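Local coordinates for protein motility-associated killing factor MakB (Vibrio cholerae serotype O1, PDB 6W1W) that probably serves as one of three components of a cytotoxin that structurally resembles the alpha-pore-forming toxins, at residues Leu5-Val9 with Asp10-Asn14; Leu274-Asp277 with Asp278-Ala282; Ala42-Pro45 with Asn46-Glu50. All coordinates share one frame; numbering follows the deposited sequence.

Interaction 1: Leu5-Val9 with Asp10-Asn14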
loop_
_atom_site.group_PDB
_atom_site.type_symbol
_atom_site.label_atom_id
_atom_site.label_comp_id
_atom_site.label_asym_id
_atom_site.label_seq_id
_atom_site.Cartn_x
_atom_site.Cartn_y
_atom_site.Cartn_z
ATOM N N LEU A 5 23.052 -20.657 -7.099
ATOM C CA LEU A 5 23.221 -19.278 -6.638
ATOM C C LEU A 5 22.020 -18.403 -6.960
ATOM O O LEU A 5 22.181 -17.254 -7.377
ATOM C CB LEU A 5 24.494 -18.692 -7.244
ATOM C CG LEU A 5 25.802 -19.282 -6.746
ATOM C CD1 LEU A 5 26.968 -18.616 -7.452
ATOM C CD2 LEU A 5 25.897 -19.097 -5.243
ATOM N N SER A 6 20.816 -18.929 -6.774
ATOM C CA SER A 6 19.582 -18.197 -7.017
ATOM C C SER A 6 18.512 -18.727 -6.074
ATOM O O SER A 6 18.590 -19.875 -5.619
ATOM C CB SER A 6 19.129 -18.340 -8.475
ATOM O OG SER A 6 18.834 -19.687 -8.804
ATOM N N PRO A 7 17.516 -17.917 -5.739
ATOM C CA PRO A 7 16.436 -18.392 -4.867
ATOM C C PRO A 7 15.442 -19.254 -5.634
ATOM O O PRO A 7 15.515 -19.403 -6.854
ATOM C CB PRO A 7 15.782 -17.097 -4.387
ATOM C CG PRO A 7 16.036 -16.123 -5.487
ATOM C CD PRO A 7 17.371 -16.490 -6.076
ATOM N N ASN A 8 14.505 -19.834 -4.888
ATOM C CA ASN A 8 13.386 -20.541 -5.504
ATOM C C ASN A 8 12.494 -19.522 -6.202
ATOM O O ASN A 8 11.844 -18.703 -5.543
ATOM C CB ASN A 8 12.604 -21.330 -4.457
ATOM C CG ASN A 8 11.451 -22.111 -5.060
ATOM O OD1 ASN A 8 10.356 -21.578 -5.243
ATOM N ND2 ASN A 8 11.687 -23.383 -5.363
ATOM N N VAL A 9 12.463 -19.574 -7.537
ATOM C CA VAL A 9 11.829 -18.514 -8.320
ATOM C C VAL A 9 10.365 -18.360 -7.939
ATOM O O VAL A 9 9.828 -17.245 -7.921
ATOM C CB VAL A 9 11.991 -18.790 -9.825
ATOM C CG1 VAL A 9 11.602 -17.555 -10.634
ATOM C CG2 VAL A 9 13.418 -19.219 -10.135
ATOM N N ASP A 10 9.697 -19.467 -7.616
ATOM C CA ASP A 10 8.312 -19.379 -7.172
ATOM C C ASP A 10 8.220 -18.679 -5.819
ATOM O O ASP A 10 7.448 -17.727 -5.655
ATOM C CB ASP A 10 7.688 -20.774 -7.119
ATOM C CG ASP A 10 6.447 -20.886 -7.987
ATOM O OD1 ASP A 10 5.594 -19.974 -7.932
ATOM O OD2 ASP A 10 6.331 -21.882 -8.733
ATOM N N THR A 11 9.014 -19.126 -4.842
ATOM C CA THR A 11 8.973 -18.500 -3.523
ATOM C C THR A 11 9.474 -17.061 -3.572
ATOM O O THR A 11 9.033 -16.225 -2.774
ATOM C CB THR A 11 9.799 -19.312 -2.525
ATOM O OG1 THR A 11 9.588 -20.708 -2.753
ATOM C CG2 THR A 11 9.381 -18.979 -1.100
ATOM N N ALA A 12 10.382 -16.755 -4.500
ATOM C CA ALA A 12 10.899 -15.397 -4.625
ATOM C C ALA A 12 9.827 -14.443 -5.138
ATOM O O ALA A 12 9.629 -13.358 -4.579
ATOM C CB ALA A 12 12.120 -15.389 -5.547
ATOM N N LEU A 13 9.116 -14.837 -6.198
ATOM C CA LEU A 13 8.129 -13.960 -6.822
ATOM C C LEU A 13 6.935 -13.684 -5.920
ATOM O O LEU A 13 6.262 -12.662 -6.098
ATOM C CB LEU A 13 7.657 -14.564 -8.142
ATOM C CG LEU A 13 8.395 -14.096 -9.397
ATOM C CD1 LEU A 13 9.902 -14.250 -9.246
ATOM C CD2 LEU A 13 7.897 -14.857 -10.622
ATOM N N ASN A 14 6.654 -14.563 -4.957
ATOM C CA ASN A 14 5.587 -14.277 -4.005
ATOM C C ASN A 14 6.008 -13.203 -3.010
ATOM O O ASN A 14 5.195 -12.351 -2.630
ATOM C CB ASN A 14 5.174 -15.555 -3.275
ATOM C CG ASN A 14 4.536 -16.572 -4.200
ATOM O OD1 ASN A 14 4.628 -16.461 -5.423
ATOM N ND2 ASN A 14 3.885 -17.570 -3.618
#

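Interaction 2: Leu274-Asp277 with Asp278-Ala282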
loop_
_atom_site.group_PDB
_atom_site.type_symbol
_atom_site.label_atom_id
_atom_site.label_comp_id
_atom_site.label_asym_id
_atom_site.label_seq_id
_atom_site.Cartn_x
_atom_site.Cartn_y
_atom_site.Cartn_z
ATOM N N LEU A 274 1.508 -2.696 9.061
ATOM C CA LEU A 274 2.126 -3.709 9.909
ATOM C C LEU A 274 2.514 -4.964 9.140
ATOM O O LEU A 274 3.367 -5.727 9.611
ATOM C CB LEU A 274 1.189 -4.079 11.059
ATOM C CG LEU A 274 1.060 -3.065 12.199
ATOM C CD1 LEU A 274 0.034 -3.538 13.215
ATOM C CD2 LEU A 274 2.407 -2.834 12.863
ATOM N N LYS A 275 1.910 -5.203 7.974
ATOM C CA LYS A 275 2.289 -6.354 7.165
ATOM C C LYS A 275 3.660 -6.168 6.521
ATOM O O LYS A 275 4.290 -7.159 6.133
ATOM C CB LYS A 275 1.217 -6.615 6.103
ATOM C CG LYS A 275 1.314 -7.969 5.402
ATOM C CD LYS A 275 0.321 -8.990 5.963
ATOM C CE LYS A 275 0.779 -9.578 7.296
ATOM N NZ LYS A 275 2.085 -10.293 7.191
ATOM N N ILE A 276 4.138 -4.926 6.411
ATOM C CA ILE A 276 5.494 -4.687 5.920
ATOM C C ILE A 276 6.517 -5.289 6.873
ATOM O O ILE A 276 7.545 -5.829 6.445
ATOM C CB ILE A 276 5.731 -3.178 5.707
ATOM C CG1 ILE A 276 5.445 -2.791 4.256
ATOM C CG2 ILE A 276 7.150 -2.771 6.100
ATOM C CD1 ILE A 276 6.392 -3.427 3.262
ATOM N N ASP A 277 6.237 -5.241 8.177
ATOM C CA ASP A 277 7.121 -5.825 9.181
ATOM C C ASP A 277 7.231 -7.343 9.075
ATOM O O ASP A 277 7.908 -7.954 9.910
ATOM C CB ASP A 277 6.649 -5.427 10.581
ATOM C CG ASP A 277 6.822 -3.944 10.851
ATOM O OD1 ASP A 277 7.178 -3.205 9.909
ATOM O OD2 ASP A 277 6.609 -3.518 12.007
ATOM N N ASP A 278 6.586 -7.958 8.083
ATOM C CA ASP A 278 6.757 -9.370 7.768
ATOM C C ASP A 278 7.248 -9.619 6.351
ATOM O O ASP A 278 7.938 -10.616 6.122
ATOM C CB ASP A 278 5.438 -10.134 7.973
ATOM C CG ASP A 278 4.996 -10.159 9.423
ATOM O OD1 ASP A 278 5.811 -10.533 10.295
ATOM O OD2 ASP A 278 3.827 -9.804 9.687
ATOM N N SER A 279 6.925 -8.738 5.402
ATOM C CA SER A 279 7.286 -8.918 3.999
ATOM C C SER A 279 8.679 -8.381 3.681
ATOM O O SER A 279 9.463 -9.047 2.996
ATOM C CB SER A 279 6.243 -8.246 3.102
ATOM O OG SER A 279 6.156 -6.856 3.369
ATOM N N LEU A 280 8.998 -7.173 4.149
ATOM C CA LEU A 280 10.340 -6.636 3.931
ATOM C C LEU A 280 11.426 -7.462 4.609
ATOM O O LEU A 280 12.444 -7.748 3.956
ATOM C CB LEU A 280 10.404 -5.169 4.370
ATOM C CG LEU A 280 10.162 -4.137 3.261
ATOM C CD1 LEU A 280 10.502 -2.727 3.724
ATOM C CD2 LEU A 280 10.953 -4.493 2.013
ATOM N N PRO A 281 11.302 -7.867 5.880
ATOM C CA PRO A 281 12.334 -8.753 6.447
ATOM C C PRO A 281 12.463 -10.071 5.706
ATOM O O PRO A 281 13.575 -10.605 5.599
ATOM C CB PRO A 281 11.871 -8.959 7.896
ATOM C CG PRO A 281 10.424 -8.610 7.894
ATOM C CD PRO A 281 10.290 -7.511 6.888
ATOM N N ALA A 282 11.361 -10.618 5.190
ATOM C CA ALA A 282 11.466 -11.815 4.363
ATOM C C ALA A 282 12.187 -11.519 3.054
ATOM O O ALA A 282 12.866 -12.396 2.509
ATOM C CB ALA A 282 10.079 -12.395 4.099
#

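Interaction 3: Ala42-Pro45 with Asn46-Glu50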
loop_
_atom_site.group_PDB
_atom_site.type_symbol
_atom_site.label_atom_id
_atom_site.label_comp_id
_atom_site.label_asym_id
_atom_site.label_seq_id
_atom_site.Cartn_x
_atom_site.Cartn_y
_atom_site.Cartn_z
ATOM N N ALA A 42 -23.408 23.884 10.769
ATOM C CA ALA A 42 -24.172 25.059 11.178
ATOM C C ALA A 42 -23.430 25.870 12.233
ATOM O O ALA A 42 -22.772 26.864 11.909
ATOM C CB ALA A 42 -25.546 24.647 11.710
ATOM N N LYS A 43 -23.548 25.466 13.502
ATOM C CA LYS A 43 -22.921 26.229 14.574
ATOM C C LYS A 43 -21.402 26.198 14.465
ATOM O O LYS A 43 -20.730 27.144 14.890
ATOM C CB LYS A 43 -23.388 25.691 15.930
ATOM C CG LYS A 43 -22.678 26.299 17.138
ATOM C CD LYS A 43 -22.873 27.809 17.215
ATOM C CE LYS A 43 -22.089 28.414 18.376
ATOM N NZ LYS A 43 -22.244 29.896 18.429
ATOM N N ASP A 44 -20.849 25.138 13.865
ATOM C CA ASP A 44 -19.415 24.901 13.760
ATOM C C ASP A 44 -18.817 24.852 15.161
ATOM O O ASP A 44 -18.128 25.792 15.578
ATOM C CB ASP A 44 -18.747 25.977 12.901
ATOM C CG ASP A 44 -17.438 25.513 12.304
ATOM O OD1 ASP A 44 -17.025 24.371 12.597
ATOM O OD2 ASP A 44 -16.828 26.286 11.539
ATOM N N PRO A 45 -19.060 23.772 15.917
ATOM C CA PRO A 45 -18.626 23.739 17.318
ATOM C C PRO A 45 -17.124 23.557 17.456
ATOM O O PRO A 45 -16.399 23.521 16.458
ATOM C CB PRO A 45 -19.393 22.541 17.891
ATOM C CG PRO A 45 -19.520 21.622 16.725
ATOM C CD PRO A 45 -19.700 22.508 15.516
ATOM N N ASN A 46 -16.648 23.429 18.696
ATOM C CA ASN A 46 -15.208 23.422 18.937
ATOM C C ASN A 46 -14.552 22.165 18.378
ATOM O O ASN A 46 -13.541 22.250 17.669
ATOM C CB ASN A 46 -14.913 23.563 20.432
ATOM C CG ASN A 46 -13.419 23.540 20.737
ATOM O OD1 ASN A 46 -12.892 22.547 21.238
ATOM N ND2 ASN A 46 -12.733 24.636 20.425
ATOM N N TRP A 47 -15.108 20.986 18.688
ATOM C CA TRP A 47 -14.460 19.740 18.283
ATOM C C TRP A 47 -14.215 19.697 16.782
ATOM O O TRP A 47 -13.235 19.091 16.333
ATOM C CB TRP A 47 -15.292 18.532 18.724
ATOM C CG TRP A 47 -16.644 18.412 18.051
ATOM C CD1 TRP A 47 -17.843 18.857 18.536
ATOM C CD2 TRP A 47 -16.929 17.800 16.784
ATOM N NE1 TRP A 47 -18.850 18.563 17.651
ATOM C CE2 TRP A 47 -18.315 17.919 16.565
ATOM C CE3 TRP A 47 -16.144 17.171 15.813
ATOM C CZ2 TRP A 47 -18.934 17.428 15.415
ATOM C CZ3 TRP A 47 -16.759 16.688 14.671
ATOM C CH2 TRP A 47 -18.139 16.817 14.483
ATOM N N LEU A 48 -15.070 20.357 15.995
ATOM C CA LEU A 48 -14.955 20.318 14.540
ATOM C C LEU A 48 -13.826 21.213 14.043
ATOM O O LEU A 48 -13.052 20.817 13.164
ATOM C CB LEU A 48 -16.283 20.725 13.897
ATOM C CG LEU A 48 -16.354 20.575 12.378
ATOM C CD1 LEU A 48 -16.238 19.113 12.003
ATOM C CD2 LEU A 48 -17.634 21.179 11.828
ATOM N N VAL A 49 -13.735 22.436 14.578
ATOM C CA VAL A 49 -12.584 23.287 14.285
ATOM C C VAL A 49 -11.303 22.592 14.725
ATOM O O VAL A 49 -10.268 22.672 14.053
ATOM C CB VAL A 49 -12.743 24.665 14.957
ATOM C CG1 VAL A 49 -11.626 25.607 14.524
ATOM C CG2 VAL A 49 -14.101 25.265 14.629
ATOM N N GLU A 50 -11.369 21.875 15.849
ATOM C CA GLU A 50 -10.236 21.076 16.298
ATOM C C GLU A 50 -9.931 19.948 15.317
ATOM O O GLU A 50 -8.761 19.663 15.035
ATOM C CB GLU A 50 -10.524 20.523 17.694
ATOM C CG GLU A 50 -9.318 19.947 18.415
ATOM C CD GLU A 50 -9.628 19.591 19.856
ATOM O OE1 GLU A 50 -9.887 20.516 20.657
ATOM O OE2 GLU A 50 -9.624 18.386 20.185
#

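Interaction 1: Leu5-Val9 with Asp10-Asn14
Two donors of Thr11 converge on the side-chain oxygen of Asn8, which occupies the N-cap position just before helix 9-35. The backbone N of Thr11 gives Asn8 OD1 a nearly straight bond of 2.8 Å, with an N-H...O angle of 164°, lying in the plane of the amide and using a lone pair. The hydroxyl approaches differently: Thr11 OG1 donates to Asn8 OD1 over 2.7 Å from above the carbonyl plane, well off either lone pair, so the two donors reach the oxygen from distinct directions. Asn8 can offer this oxygen because its CG stands anti to the backbone N (chi1 -179°), which swings the amide forward over the first turn and across the Thr11 side chain at about a right angle. On Thr11 the hydroxyl sits beside its own backbone N, and both donors therefore face the cap.

Behind the cap the regular helical pattern begins at once. Ala12 N bonds to Asn8 O, and Leu13 N to Val9 O at 3.0 Å. Val9 and Leu13 lie side by side one turn apart, Val9 CG1 resting 4.0 Å from Leu13 CD1. On the loop side, the Pro7 ring brings its CG to 4.0 Å from Ala12 CB, while the same ring also packs against helices 276-302 and 316-333, tying the helix start to the neighbouring bundle. Asp10 turns outward to a salt bridge between its OD1 and Arg187.

The capping bond satisfies a first-turn N-H that has no helical carbonyl ahead of it. The partial positive charge of the helix start would be expected to favour the electron-rich amide oxygen of Asn8, and the carboxylate of Asp10 probably adds to that stabilisation.

Interaction 2: Leu274-Asp277 with Asp278-Ala282
The backbone carbonyl of Lys275 receives two N-H groups, Ser279 N at 3.2 Å from Lys275 O and Asp278 N at 3.1 Å from the same oxygen. This turn lies near the start of helix 276-302, where i to i+3 and i to i+4 bonding share one acceptor before the alpha-helical pattern continues with Leu280 N bonded to Ile276 O. Pro281 has no N-H to extend it, and the helix kinks there.

Lys275 and Asp278, both solvent-exposed, form a salt bridge, their side chains crossing at roughly a right angle. The lysine chain leaves with CG anti to the backbone N (chi1 -166°) and then bends at each of its next three torsions, curling back until NZ stands 3.1 Å from Asp278 OD2. It meets that oxygen on its anti side, 25° out of the carboxylate plane. The lysine side chain also touches Asp22 of helix 9-35.

Buried Ile276 and Leu280 run side by side, Ile276 CD1 lying 3.8 Å from Leu280 CG, and Ile276 also packs on Phe128 of helix 100-151 and on Asp22. The Ser279 hydroxyl lies within weak hydrogen-bonding reach of both Lys275 O and Asp22 OD1. At the kink, Pro281 CD lies 3.2 Å from Ile276 O and Pro281 CG 3.3 Å from Asp277 O.

Interaction 3: Ala42-Pro45 with Asn46-Glu50
Pro45 and Trp47 lie side by side where the loop enters helix 46-66, and the packed part of the contact is here, with Trp47 and Leu48 both buried. The proline ring brings CG to 3.3 Å from Trp47 NE1 and 3.7 Å from Trp47 CD1, approaching the indole obliquely. Trp47 reaches back to it because its CG sits between the backbone N and the carbonyl carbon (chi1 65°), and the indole also packs on Glu252 and Thr259 of helix 251-270. Leu48 adds to this side: its CB lies 4.0 Å above the indole plane, offset toward the rim, and 4.2 Å from Pro45 CD.

By contrast, Asn46 and Val49 are exposed to solvent, and the bonds at the helix entry are weak. Pro45 is the N-cap residue, and Pro45 O accepts weakly from Val49 N at 3.4 Å and from Leu48 N. Toward Val49, the Asp44 side chain lies across the branched residues at about a right angle, its OD1 coming 3.3 Å from Leu48 CD2 and 3.7 Å from Val49 CG2. The same oxygen has its strong polar partner in a salt bridge with Arg52.

Proline at the cap has no side-chain acceptor for the first-turn N-H groups, which leaves its carbonyl, with two weak bonds, beside the apolar packing of its ring on Trp47 and Leu48. The Asp44 carboxylate, near the N-terminal end, would probably be favoured by the helix dipole as well as by Arg52.

How the interactions relate
From the N terminus, interaction 1 caps the start of helix 9-35, interaction 3 follows at the entry to helix 46-66, and interaction 2 comes much later near the start of helix 276-302. All three are local turns at helix starts and close no long loop; they run in series, neither nesting nor crossing. Interactions 1 and 2 are about 17 Å apart between centres and are linked by helix 9-35, whose later residues pack on 274-282. Interaction 3 is remote, its centre about 55 Å from that of interaction 1 and on the opposite side of the chain's centre, where it joins helix 46-66 to helix 251-270.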